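Local atomic coordinates of HAD-superfamily hydrolase, subfamily IA, variant 1 (Ehrlichia chaffeensis, PDB entry 3KZX), a protein that probably hydrolyses 2-phosphoglycolate to glycolate and phosphate, as a phosphatase of the haloacid dehalogenase-like superfamily. Residues E110-L115 and I120-V125; Y33-D38 and K216-I221; S135-H138 and L142-Y145; K98-M103 and S126-E131. All blocks are in the same frame, centred on the assembly; numbering follows the deposited sequence. Where two conformers were deposited one is given.

Interaction 1: E110-L115 and I120-V125; sequences ELLDTL and ITMAIV
L115 and I120 are joined by the one hydrogen bond of this contact, which closes the turn from helix 108-117 into the next strand. I120 N gives its proton to L115 O over 2.9 Å, and at 171° the bond is nearly straight, although the donor stands 31° off the plane of the carbonyl. The rest is apolar, and it centres on the thioether of M122. The sulfur SD lies 3.7 Å from L115 CB and the same distance from L112 CD2, wedged between two leucines that sit one helical turn apart. M122 runs extended as far as SD and then bends, chi3 -92°, which swings its methyl CE back against the helix backbone, 3.4 Å from L112 O. The branches of L115 divide the work: CD1 lies against M122 SD, while CD2 turns to I120 and meets CB and CG2 at 4.0 Å each. I120 touches with the root of its side chain, while its CD1 leads away from the helix. All four touching residues are buried. This is a helix-to-strand connection of the Rossmann-like core. Strand 121-126 lies in the parallel sheet between 27-30 and 148-152; L112 and L115 also touch F30 on strand 27-30, and L115 reaches I225 of helix 218-229, which packs alongside helix 108-117.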
loop_
_atom_site.group_PDB
_atom_site.type_symbol
_atom_site.label_atom_id
_atom_site.label_comp_id
_atom_site.label_asym_id
_atom_site.label_seq_id
_atom_site.Cartn_x
_atom_site.Cartn_y
_atom_site.Cartn_z
ATOM N N GLU A 110 -1.705 9.492 11.628
ATOM C CA GLU A 110 -2.650 9.525 12.757
ATOM C C GLU A 110 -3.210 8.151 13.095
ATOM O O GLU A 110 -3.332 7.799 14.279
ATOM C CB GLU A 110 -3.777 10.510 12.513
ATOM C CG GLU A 110 -3.288 11.925 12.605
ATOM C CD GLU A 110 -4.095 12.901 11.815
ATOM O OE1 GLU A 110 -3.675 13.243 10.686
ATOM O OE2 GLU A 110 -5.122 13.352 12.358
ATOM N N LEU A 111 -3.518 7.362 12.057
ATOM C CA LEU A 111 -3.997 6.000 12.268
ATOM C C LEU A 111 -2.933 5.062 12.836
ATOM O O LEU A 111 -3.174 4.318 13.820
ATOM C CB LEU A 111 -4.588 5.447 10.951
ATOM C CG LEU A 111 -4.936 3.983 10.989
ATOM C CD1 LEU A 111 -5.998 3.738 12.063
ATOM C CD2 LEU A 111 -5.408 3.497 9.572
ATOM N N LEU A 112 -1.729 5.086 12.259
ATOM C CA LEU A 112 -0.661 4.279 12.820
ATOM C C LEU A 112 -0.442 4.611 14.275
ATOM O O LEU A 112 -0.296 3.711 15.124
ATOM C CB LEU A 112 0.658 4.455 12.023
ATOM C CG LEU A 112 0.616 4.085 10.523
ATOM C CD1 LEU A 112 1.892 4.510 9.842
ATOM C CD2 LEU A 112 0.399 2.587 10.296
ATOM N N ASP A 113 -0.432 5.907 14.589
ATOM C CA ASP A 113 -0.126 6.328 15.931
ATOM C C ASP A 113 -1.238 5.946 16.911
ATOM O O ASP A 113 -0.963 5.542 18.026
ATOM C CB ASP A 113 0.190 7.824 15.983
ATOM C CG ASP A 113 1.136 8.155 17.105
ATOM O OD1 ASP A 113 2.318 7.713 17.074
ATOM O OD2 ASP A 113 0.661 8.797 18.052
ATOM N N THR A 114 -2.484 6.049 16.482
ATOM C CA THR A 114 -3.615 5.578 17.268
ATOM C C THR A 114 -3.512 4.073 17.548
ATOM O O THR A 114 -3.701 3.622 18.669
ATOM C CB THR A 114 -4.939 5.916 16.551
ATOM O OG1 THR A 114 -5.144 7.319 16.673
ATOM C CG2 THR A 114 -6.116 5.251 17.214
ATOM N N LEU A 115 -3.193 3.290 16.525
ATOM C CA LEU A 115 -3.053 1.856 16.733
ATOM C C LEU A 115 -1.915 1.535 17.713
ATOM O O LEU A 115 -2.072 0.706 18.615
ATOM C CB LEU A 115 -2.862 1.141 15.400
ATOM C CG LEU A 115 -4.092 1.197 14.473
ATOM C CD1 LEU A 115 -3.753 0.718 13.033
ATOM C CD2 LEU A 115 -5.270 0.322 15.088
ATOM N N ILE A 120 -2.139 -2.101 19.439
ATOM C CA ILE A 120 -2.641 -2.985 18.419
ATOM C C ILE A 120 -1.476 -3.203 17.448
ATOM O O ILE A 120 -0.979 -2.234 16.838
ATOM C CB ILE A 120 -3.831 -2.359 17.634
ATOM C CG1 ILE A 120 -4.941 -1.850 18.569
ATOM C CG2 ILE A 120 -4.312 -3.305 16.532
ATOM C CD1 ILE A 120 -5.999 -2.788 18.918
ATOM N N THR A 121 -1.046 -4.450 17.323
ATOM C CA THR A 121 0.129 -4.790 16.530
ATOM C C THR A 121 -0.149 -4.557 15.064
ATOM O O THR A 121 -1.271 -4.825 14.599
ATOM C CB THR A 121 0.515 -6.277 16.735
ATOM O OG1 THR A 121 0.620 -6.506 18.141
ATOM C CG2 THR A 121 1.875 -6.573 16.061
ATOM N N MET A 122 0.870 -4.079 14.353
ATOM C CA MET A 122 0.759 -3.773 12.932
ATOM C C MET A 122 1.835 -4.430 12.123
ATOM O O MET A 122 2.968 -4.684 12.600
ATOM C CB MET A 122 0.831 -2.259 12.677
ATOM C CG MET A 122 -0.292 -1.463 13.339
ATOM S SD MET A 122 -0.043 0.320 13.177
ATOM C CE MET A 122 0.823 0.539 14.712
ATOM N N ALA A 123 1.492 -4.652 10.863
ATOM C CA ALA A 123 2.447 -5.157 9.897
ATOM C C ALA A 123 2.220 -4.553 8.538
ATOM O O ALA A 123 1.152 -3.971 8.292
ATOM C CB ALA A 123 2.372 -6.670 9.830
ATOM N N ILE A 124 3.241 -4.650 7.677
ATOM C CA ILE A 124 3.101 -4.326 6.245
ATOM C C ILE A 124 3.278 -5.596 5.429
ATOM O O ILE A 124 4.193 -6.403 5.677
ATOM C CB ILE A 124 4.095 -3.245 5.802
ATOM C CG1 ILE A 124 3.636 -1.863 6.332
ATOM C CG2 ILE A 124 4.306 -3.158 4.237
ATOM C CD1 ILE A 124 4.755 -0.883 6.388
ATOM N N VAL A 125 2.383 -5.769 4.469
ATOM C CA VAL A 125 2.516 -6.810 3.449
ATOM C C VAL A 125 2.344 -6.192 2.047
ATOM O O VAL A 125 1.265 -5.719 1.710
ATOM C CB VAL A 125 1.529 -7.948 3.671
ATOM C CG1 VAL A 125 1.632 -9.025 2.558
ATOM C CG2 VAL A 125 1.776 -8.579 5.035
#

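Interaction 2: Y33-D38 and K216-I221; sequences YNTLID and KNFYDI
T35 O is gripped from two quarters: the side-chain amide of N105 donates a hydrogen bond to it, and the F218 ring offers it an edge. F218 CE2 comes to 3.2 Å from T35 O and CZ to 3.4 Å, with the oxygen near the ring plane, so the aromatic C-H rim meets the carbonyl and the faces do not. That probably gives a weak attraction, since the rim of a phenyl ring is slightly positive. The same leading corner, CZ, touches two methyls, T35 CG2 at 4.0 Å and L36 CD2 at 4.2 Å; both side chains run about perpendicular to the phenylalanine. With chi1 at -59°, T35 CG2 is anti to the backbone N and meets the ring, while OG1, beside that N, has a weak bond to D185. Just ahead of F218, N217 caps helix 218-229: its OD1 accepts from D220 N over 2.9 Å, fixing the first turn from which the ring projects. Residues 33-36, with their wide pi-type turn, probably form the squiggle that follows the first strand in HAD proteins, and 37-38, paired antiparallel with 103-104, is consistent with the flap. F218, from the last helix, packs beside this turn, stacking on Y203 and touching F30 of strand 27-30 and L111 of helix 108-117.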
loop_
_atom_site.group_PDB
_atom_site.type_symbol
_atom_site.label_atom_id
_atom_site.label_comp_id
_atom_site.label_asym_id
_atom_site.label_seq_id
_atom_site.Cartn_x
_atom_site.Cartn_y
_atom_site.Cartn_z
ATOM N N TYR A 33 2.199 0.736 -1.228
ATOM C CA TYR A 33 1.877 1.596 -2.355
ATOM C C TYR A 33 0.355 1.663 -2.573
ATOM O O TYR A 33 -0.294 0.647 -2.633
ATOM C CB TYR A 33 2.529 1.092 -3.640
ATOM C CG TYR A 33 4.024 1.348 -3.780
ATOM C CD1 TYR A 33 4.612 2.537 -3.327
ATOM C CD2 TYR A 33 4.820 0.437 -4.411
ATOM C CE1 TYR A 33 5.964 2.748 -3.467
ATOM C CE2 TYR A 33 6.188 0.651 -4.589
ATOM C CZ TYR A 33 6.757 1.791 -4.107
ATOM O OH TYR A 33 8.111 1.988 -4.319
ATOM N N ASN A 34 -0.183 2.884 -2.694
ATOM C CA ASN A 34 -1.614 3.125 -2.947
ATOM C C ASN A 34 -2.564 2.791 -1.783
ATOM O O ASN A 34 -3.782 2.873 -1.916
ATOM C CB ASN A 34 -2.022 2.495 -4.273
ATOM C CG ASN A 34 -1.084 2.920 -5.397
ATOM O OD1 ASN A 34 -0.978 4.110 -5.708
ATOM N ND2 ASN A 34 -0.352 1.972 -5.963
ATOM N N THR A 35 -1.980 2.476 -0.630
ATOM C CA THR A 35 -2.696 2.358 0.636
ATOM C C THR A 35 -2.040 3.366 1.577
ATOM O O THR A 35 -2.463 4.539 1.636
ATOM C CB THR A 35 -2.696 0.876 1.134
ATOM O OG1 THR A 35 -3.323 0.065 0.116
ATOM C CG2 THR A 35 -3.475 0.732 2.479
ATOM N N LEU A 36 -0.991 2.972 2.292
ATOM C CA LEU A 36 -0.299 3.974 3.111
ATOM C C LEU A 36 0.277 5.151 2.281
ATOM O O LEU A 36 0.218 6.299 2.714
ATOM C CB LEU A 36 0.783 3.353 4.000
ATOM C CG LEU A 36 0.320 2.483 5.191
ATOM C CD1 LEU A 36 1.507 1.680 5.785
ATOM C CD2 LEU A 36 -0.408 3.350 6.279
ATOM N N ILE A 37 0.860 4.849 1.133
ATOM C CA ILE A 37 1.609 5.788 0.319
ATOM C C ILE A 37 0.830 6.223 -0.930
ATOM O O ILE A 37 0.244 5.398 -1.632
ATOM C CB ILE A 37 2.942 5.144 -0.114
ATOM C CG1 ILE A 37 3.908 5.089 1.076
ATOM C CG2 ILE A 37 3.568 5.867 -1.385
ATOM C CD1 ILE A 37 4.477 6.464 1.484
ATOM N N ASP A 38 0.833 7.520 -1.194
ATOM C CA ASP A 38 0.220 8.101 -2.370
ATOM C C ASP A 38 1.291 8.138 -3.450
ATOM O O ASP A 38 2.279 8.873 -3.307
ATOM C CB ASP A 38 -0.290 9.510 -2.041
ATOM C CG ASP A 38 -0.988 10.160 -3.214
ATOM O OD1 ASP A 38 -0.804 9.697 -4.374
ATOM O OD2 ASP A 38 -1.675 11.171 -2.970
ATOM N N LYS A 216 -12.755 5.304 2.115
ATOM C CA LYS A 216 -12.102 6.152 1.131
ATOM C C LYS A 216 -10.867 6.885 1.712
ATOM O O LYS A 216 -9.995 7.347 0.982
ATOM C CB LYS A 216 -13.105 7.141 0.554
ATOM C CG LYS A 216 -14.166 6.471 -0.293
ATOM C CD LYS A 216 -15.130 7.476 -0.874
ATOM C CE LYS A 216 -16.088 6.793 -1.870
ATOM N NZ LYS A 216 -17.306 7.660 -2.102
ATOM N N ASN A 217 -10.764 6.938 3.029
ATOM C CA ASN A 217 -9.650 7.638 3.652
ATOM C C ASN A 217 -9.337 7.088 5.025
ATOM O O ASN A 217 -10.155 6.392 5.619
ATOM C CB ASN A 217 -9.954 9.126 3.707
ATOM C CG ASN A 217 -11.133 9.417 4.588
ATOM O OD1 ASN A 217 -11.062 9.197 5.778
ATOM N ND2 ASN A 217 -12.236 9.867 4.001
ATOM N N PHE A 218 -8.153 7.420 5.527
ATOM C CA PHE A 218 -7.687 6.874 6.790
ATOM C C PHE A 218 -8.329 7.515 8.008
ATOM O O PHE A 218 -8.290 6.942 9.093
ATOM C CB PHE A 218 -6.172 6.999 6.877
ATOM C CG PHE A 218 -5.452 5.992 6.067
ATOM C CD1 PHE A 218 -5.661 4.631 6.275
ATOM C CD2 PHE A 218 -4.552 6.382 5.104
ATOM C CE1 PHE A 218 -4.980 3.692 5.509
ATOM C CE2 PHE A 218 -3.907 5.457 4.350
ATOM C CZ PHE A 218 -4.113 4.109 4.548
ATOM N N TYR A 219 -8.934 8.690 7.855
ATOM C CA TYR A 219 -9.636 9.319 8.996
ATOM C C TYR A 219 -10.881 8.478 9.376
ATOM O O TYR A 219 -11.126 8.187 10.544
ATOM C CB TYR A 219 -10.035 10.784 8.691
ATOM C CG TYR A 219 -8.946 11.712 8.166
ATOM C CD1 TYR A 219 -7.926 12.187 8.996
ATOM C CD2 TYR A 219 -8.969 12.157 6.842
ATOM C CE1 TYR A 219 -6.938 13.068 8.506
ATOM C CE2 TYR A 219 -8.006 13.030 6.352
ATOM C CZ TYR A 219 -6.990 13.479 7.185
ATOM O OH TYR A 219 -6.035 14.348 6.676
ATOM N N ASP A 220 -11.635 8.043 8.372
ATOM C CA ASP A 220 -12.805 7.206 8.590
ATOM C C ASP A 220 -12.429 5.831 9.134
ATOM O O ASP A 220 -13.126 5.314 10.012
ATOM C CB ASP A 220 -13.646 7.059 7.308
ATOM C CG ASP A 220 -14.276 8.394 6.851
ATOM O OD1 ASP A 220 -14.559 9.272 7.694
ATOM O OD2 ASP A 220 -14.514 8.561 5.648
ATOM N N ILE A 221 -11.298 5.284 8.681
ATOM C CA ILE A 221 -10.855 3.987 9.180
ATOM C C ILE A 221 -10.453 4.123 10.637
ATOM O O ILE A 221 -10.813 3.279 11.464
ATOM C CB ILE A 221 -9.685 3.423 8.394
ATOM C CG1 ILE A 221 -10.127 3.074 6.961
ATOM C CG2 ILE A 221 -9.067 2.203 9.138
ATOM C CD1 ILE A 221 -8.970 2.687 5.987
#

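Interaction 3: S135-H138 and L142-Y145; sequences SEIH and LTHY. With SO4 (sulfate ion), chain B.
I137 and L142 make the firm side of this contact. L142 N donates to I137 O over 3.0 Å, tying the loop back to the end of helix 130-139, and I137 CG2 lies 3.9 Å from L142 CB and 3.7 Å from T143 N. Both residues are buried, and both also touch W32 of helix 32-36. The outer side is polar and held more loosely. H138 projects CG anti to its backbone N, chi1 -164°, which carries ND1 to within 3.2 Å of T143 OG1; the hydroxyl approaches at the ring edge, and either atom could be the donor. A sulfate ion, probably from the crystallisation liquor, sits over this spot at the start of the short 3-10 segment 143-145. Its O2 takes a hydrogen bond from T143 N at 3.1 Å and a weak, bent one from H138 ND1. Its O3 is held by H144 N at 2.6 Å and by H144 ND1, the latter modelled so short that the exact distance is doubtful. The H144 ring lies partly over Y145, its NE2 3.5 Å above the centre of the tyrosine ring. The anion is thus met by two successive backbone N-H groups and two imidazoles. Such a setting, at the amino end of a 3-10 turn, should suit negative charge and would probably favour protonated histidines. H138 ND1, if it carries the proton, would share it between sulfate O2 and T143 OG1, consistent with the bent, weak bond to the sulfate.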
loop_
_atom_site.group_PDB
_atom_site.type_symbol
_atom_site.label_atom_id
_atom_site.label_comp_id
_atom_site.label_asym_id
_atom_site.label_seq_id
_atom_site.Cartn_x
_atom_site.Cartn_y
_atom_site.Cartn_z
ATOM N N SER A 135 13.797 -0.140 3.492
ATOM C CA SER A 135 14.569 1.092 3.433
ATOM C C SER A 135 13.653 2.308 3.317
ATOM O O SER A 135 13.883 3.310 3.995
ATOM C CB SER A 135 15.582 1.066 2.289
ATOM O OG SER A 135 16.160 2.351 2.142
ATOM N N GLU A 136 12.610 2.221 2.485
ATOM C CA GLU A 136 11.678 3.342 2.334
ATOM C C GLU A 136 10.925 3.605 3.599
ATOM O O GLU A 136 10.654 4.753 3.908
ATOM C CB GLU A 136 10.622 3.105 1.251
ATOM C CG GLU A 136 11.134 3.181 -0.139
ATOM C CD GLU A 136 11.879 4.467 -0.430
ATOM O OE1 GLU A 136 11.632 5.494 0.248
ATOM O OE2 GLU A 136 12.697 4.427 -1.356
ATOM N N ILE A 137 10.547 2.534 4.306
ATOM C CA ILE A 137 9.787 2.669 5.545
ATOM C C ILE A 137 10.664 3.338 6.614
ATOM O O ILE A 137 10.198 4.240 7.342
ATOM C CB ILE A 137 9.261 1.299 6.023
ATOM C CG1 ILE A 137 8.098 0.850 5.121
ATOM C CG2 ILE A 137 8.788 1.349 7.496
ATOM C CD1 ILE A 137 7.773 -0.652 5.140
ATOM N N HIS A 138 11.931 2.935 6.665
ATOM C CA HIS A 138 12.885 3.525 7.607
ATOM C C HIS A 138 13.240 4.963 7.221
ATOM O O HIS A 138 13.403 5.802 8.109
ATOM C CB HIS A 138 14.160 2.696 7.747
ATOM C CG HIS A 138 14.991 3.048 8.951
ATOM N ND1 HIS A 138 14.513 2.967 10.244
ATOM C CD2 HIS A 138 16.294 3.398 9.058
ATOM C CE1 HIS A 138 15.474 3.304 11.091
ATOM N NE2 HIS A 138 16.567 3.563 10.396
ATOM N N LEU A 142 9.212 5.237 10.031
ATOM C CA LEU A 142 7.993 4.513 10.359
ATOM C C LEU A 142 8.258 3.075 10.819
ATOM O O LEU A 142 7.327 2.366 11.152
ATOM C CB LEU A 142 7.085 4.436 9.119
ATOM C CG LEU A 142 6.595 5.788 8.593
ATOM C CD1 LEU A 142 5.771 5.542 7.329
ATOM C CD2 LEU A 142 5.776 6.579 9.650
ATOM N N THR A 143 9.523 2.667 10.836
ATOM C CA THR A 143 9.872 1.283 11.205
ATOM C C THR A 143 9.300 0.872 12.554
ATOM O O THR A 143 8.789 -0.245 12.689
ATOM C CB THR A 143 11.377 1.069 11.139
ATOM O OG1 THR A 143 11.795 1.404 9.808
ATOM C CG2 THR A 143 11.732 -0.413 11.485
ATOM N N HIS A 144 9.360 1.784 13.533
ATOM C CA HIS A 144 8.923 1.502 14.897
ATOM C C HIS A 144 7.438 1.117 15.009
ATOM O O HIS A 144 7.016 0.440 15.980
ATOM C CB HIS A 144 9.231 2.687 15.832
ATOM C CG HIS A 144 8.347 3.884 15.625
ATOM N ND1 HIS A 144 8.567 4.806 14.622
ATOM C CD2 HIS A 144 7.273 4.332 16.323
ATOM C CE1 HIS A 144 7.638 5.746 14.679
ATOM N NE2 HIS A 144 6.859 5.499 15.716
ATOM N N TYR A 145 6.638 1.529 14.036
ATOM C CA TYR A 145 5.226 1.159 14.045
ATOM C C TYR A 145 4.952 -0.328 13.761
ATOM O O TYR A 145 3.897 -0.825 14.125
ATOM C CB TYR A 145 4.427 1.979 13.028
ATOM C CG TYR A 145 4.188 3.429 13.429
ATOM C CD1 TYR A 145 3.542 3.741 14.605
ATOM C CD2 TYR A 145 4.598 4.469 12.619
ATOM C CE1 TYR A 145 3.332 5.083 14.989
ATOM C CE2 TYR A 145 4.389 5.802 12.986
ATOM C CZ TYR A 145 3.762 6.093 14.174
ATOM O OH TYR A 145 3.532 7.401 14.526
HETATM S S SO4 B . 11.923 4.498 13.026
HETATM O O1 SO4 B . 13.000 3.751 13.661
HETATM O O2 SO4 B . 12.079 4.306 11.571
HETATM O O3 SO4 B . 10.651 4.015 13.508
HETATM O O4 SO4 B . 11.988 5.928 13.397
#

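Interaction 4: K98-M103 and S126-E131; sequences KSDNFM and SNKNGE
D100 and K128 form a long salt bridge across the seam between the Rossmann-like HAD core and the loop that returns from the helical cap. K128 follows S126 at the end of strand 121-126, where an ST turn bends the chain: K128 N donates to S126 OG over 3.0 Å at 159°. By sequence and position S126 probably corresponds to the family's motif II serine or threonine, consistent with a place at the edge of the active site; it touches D31. K128 leaves this corner extended, CG anti to its backbone N (chi1 -176°), and kinks at the last torsion, chi4 61°, so the ammonium arrives facing D100 from the opposite direction. D100 OD2 and K128 NZ remain 3.9 Å apart, too far for a direct hydrogen bond. The hydroxyl of Y33 lies to one side of the pair and is hydrogen-bonded to both, although the modelled approach to D100 OD2 is so short that its exact length is doubtful. K128 NZ also has a weak bond to L93 O of helix 82-95; together with an ordered water, these probably offset the cost of burying the charge. Beyond the corner, N129 is the N-cap of helix 130-139, its OD1 accepting a weak bond from E131 N. The loop is reached a second time through that water, which accepts from K128 NZ at 2.8 Å and donates to K98 O at 2.6 Å.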
loop_
_atom_site.group_PDB
_atom_site.type_symbol
_atom_site.label_atom_id
_atom_site.label_comp_id
_atom_site.label_asym_id
_atom_site.label_seq_id
_atom_site.Cartn_x
_atom_site.Cartn_y
_atom_site.Cartn_z
ATOM N N LYS A 98 15.652 2.395 -7.108
ATOM C CA LYS A 98 15.719 3.833 -6.851
ATOM C C LYS A 98 14.938 4.160 -5.579
ATOM O O LYS A 98 13.996 3.457 -5.200
ATOM C CB LYS A 98 15.140 4.637 -8.027
ATOM N N SER A 99 15.340 5.242 -4.932
ATOM C CA SER A 99 14.639 5.738 -3.769
ATOM C C SER A 99 13.365 6.475 -4.207
ATOM O O SER A 99 13.366 7.143 -5.228
ATOM C CB SER A 99 15.567 6.686 -3.003
ATOM O OG SER A 99 14.863 7.334 -1.964
ATOM N N ASP A 100 12.285 6.335 -3.432
ATOM C CA ASP A 100 11.056 7.111 -3.607
ATOM C C ASP A 100 11.111 8.441 -2.828
ATOM O O ASP A 100 11.841 8.565 -1.869
ATOM C CB ASP A 100 9.851 6.279 -3.098
ATOM C CG ASP A 100 9.551 5.037 -3.963
ATOM O OD1 ASP A 100 9.734 5.070 -5.195
ATOM O OD2 ASP A 100 9.099 4.026 -3.405
ATOM N N ASN A 101 10.298 9.406 -3.214
ATOM C CA ASN A 101 10.114 10.641 -2.438
ATOM C C ASN A 101 8.629 10.837 -2.117
ATOM O O ASN A 101 8.169 11.974 -1.960
ATOM C CB ASN A 101 10.640 11.873 -3.211
ATOM N N PHE A 102 7.887 9.730 -2.039
ATOM C CA PHE A 102 6.424 9.787 -1.918
ATOM C C PHE A 102 6.006 10.211 -0.536
ATOM O O PHE A 102 6.692 9.952 0.472
ATOM C CB PHE A 102 5.774 8.422 -2.188
ATOM C CG PHE A 102 5.948 7.906 -3.569
ATOM C CD1 PHE A 102 5.683 8.708 -4.676
ATOM C CD2 PHE A 102 6.312 6.585 -3.778
ATOM C CE1 PHE A 102 5.837 8.205 -5.945
ATOM C CE2 PHE A 102 6.460 6.078 -5.054
ATOM C CZ PHE A 102 6.207 6.899 -6.143
ATOM N N MET A 103 4.821 10.797 -0.484
ATOM C CA MET A 103 4.232 11.172 0.769
ATOM C C MET A 103 3.190 10.127 1.130
ATOM O O MET A 103 2.671 9.452 0.266
ATOM C CB MET A 103 3.649 12.555 0.635
ATOM C CG MET A 103 4.707 13.566 0.199
ATOM S SD MET A 103 6.061 13.685 1.399
ATOM C CE MET A 103 7.349 12.646 0.728
ATOM N N SER A 126 3.434 -6.231 1.262
ATOM C CA SER A 126 3.590 -5.543 0.006
ATOM C C SER A 126 4.293 -6.435 -1.011
ATOM O O SER A 126 5.114 -7.288 -0.622
ATOM C CB SER A 126 4.444 -4.279 0.226
ATOM O OG SER A 126 4.721 -3.626 -1.001
ATOM N N ASN A 127 3.997 -6.234 -2.301
ATOM C CA ASN A 127 4.753 -6.865 -3.380
ATOM C C ASN A 127 6.001 -6.081 -3.820
ATOM O O ASN A 127 6.742 -6.534 -4.690
ATOM C CB ASN A 127 3.855 -7.188 -4.581
ATOM C CG ASN A 127 2.967 -8.414 -4.343
ATOM O OD1 ASN A 127 2.999 -9.055 -3.258
ATOM N ND2 ASN A 127 2.159 -8.753 -5.370
ATOM N N LYS A 128 6.249 -4.938 -3.206
ATOM C CA LYS A 128 7.522 -4.273 -3.382
ATOM C C LYS A 128 8.662 -5.143 -2.846
ATOM O O LYS A 128 8.522 -5.827 -1.831
ATOM C CB LYS A 128 7.541 -2.918 -2.698
ATOM C CG LYS A 128 8.797 -2.107 -2.916
ATOM C CD LYS A 128 8.703 -0.754 -2.237
ATOM C CE LYS A 128 9.969 0.029 -2.361
ATOM N NZ LYS A 128 10.326 0.303 -3.788
ATOM N N ASN A 129 9.813 -5.087 -3.513
ATOM C CA ASN A 129 11.002 -5.793 -3.005
ATOM C C ASN A 129 11.208 -5.519 -1.525
ATOM O O ASN A 129 11.253 -4.363 -1.119
ATOM C CB ASN A 129 12.239 -5.318 -3.772
ATOM C CG ASN A 129 13.464 -5.983 -3.310
ATOM O OD1 ASN A 129 14.167 -5.465 -2.453
ATOM N ND2 ASN A 129 13.696 -7.215 -3.796
ATOM N N GLY A 130 11.355 -6.574 -0.726
ATOM C CA GLY A 130 11.440 -6.428 0.721
ATOM C C GLY A 130 12.526 -5.502 1.219
ATOM O O GLY A 130 12.307 -4.700 2.137
ATOM N N GLU A 131 13.717 -5.599 0.637
ATOM C CA GLU A 131 14.825 -4.781 1.113
ATOM C C GLU A 131 14.593 -3.321 0.846
ATOM O O GLU A 131 14.802 -2.503 1.747
ATOM C CB GLU A 131 16.181 -5.250 0.532
ATOM C CG GLU A 131 16.635 -6.599 1.084
ATOM C CD GLU A 131 16.857 -6.602 2.603
ATOM O OE1 GLU A 131 17.597 -5.726 3.134
ATOM O OE2 GLU A 131 16.292 -7.490 3.268
HETATM O O HOH W 1 12.446 2.188 -3.583
#

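Overall arrangement
Interactions 1, 4 and 3 follow the chain in that order: strand 121-126, the corner at 127-128, then helix 130-139 and the loop after it. Interaction 1 touches interaction 2 where L111 CD2 packs 3.5 Å from F218 CD1, and interaction 3 where D113 OD1 and Y145 OH lie 2.8 Å apart, a probable hydrogen bond. E136 couples interaction 3 to interaction 4, its OE2 2.9 Å from D100 N. Interactions 2 and 4, with centres about 16 Å apart, meet through Y33 and probably flank the active site, between the squiggle and the S126 turn. The sulfate belongs to interaction 3, whose centre is about 17 Å from that of interaction 2.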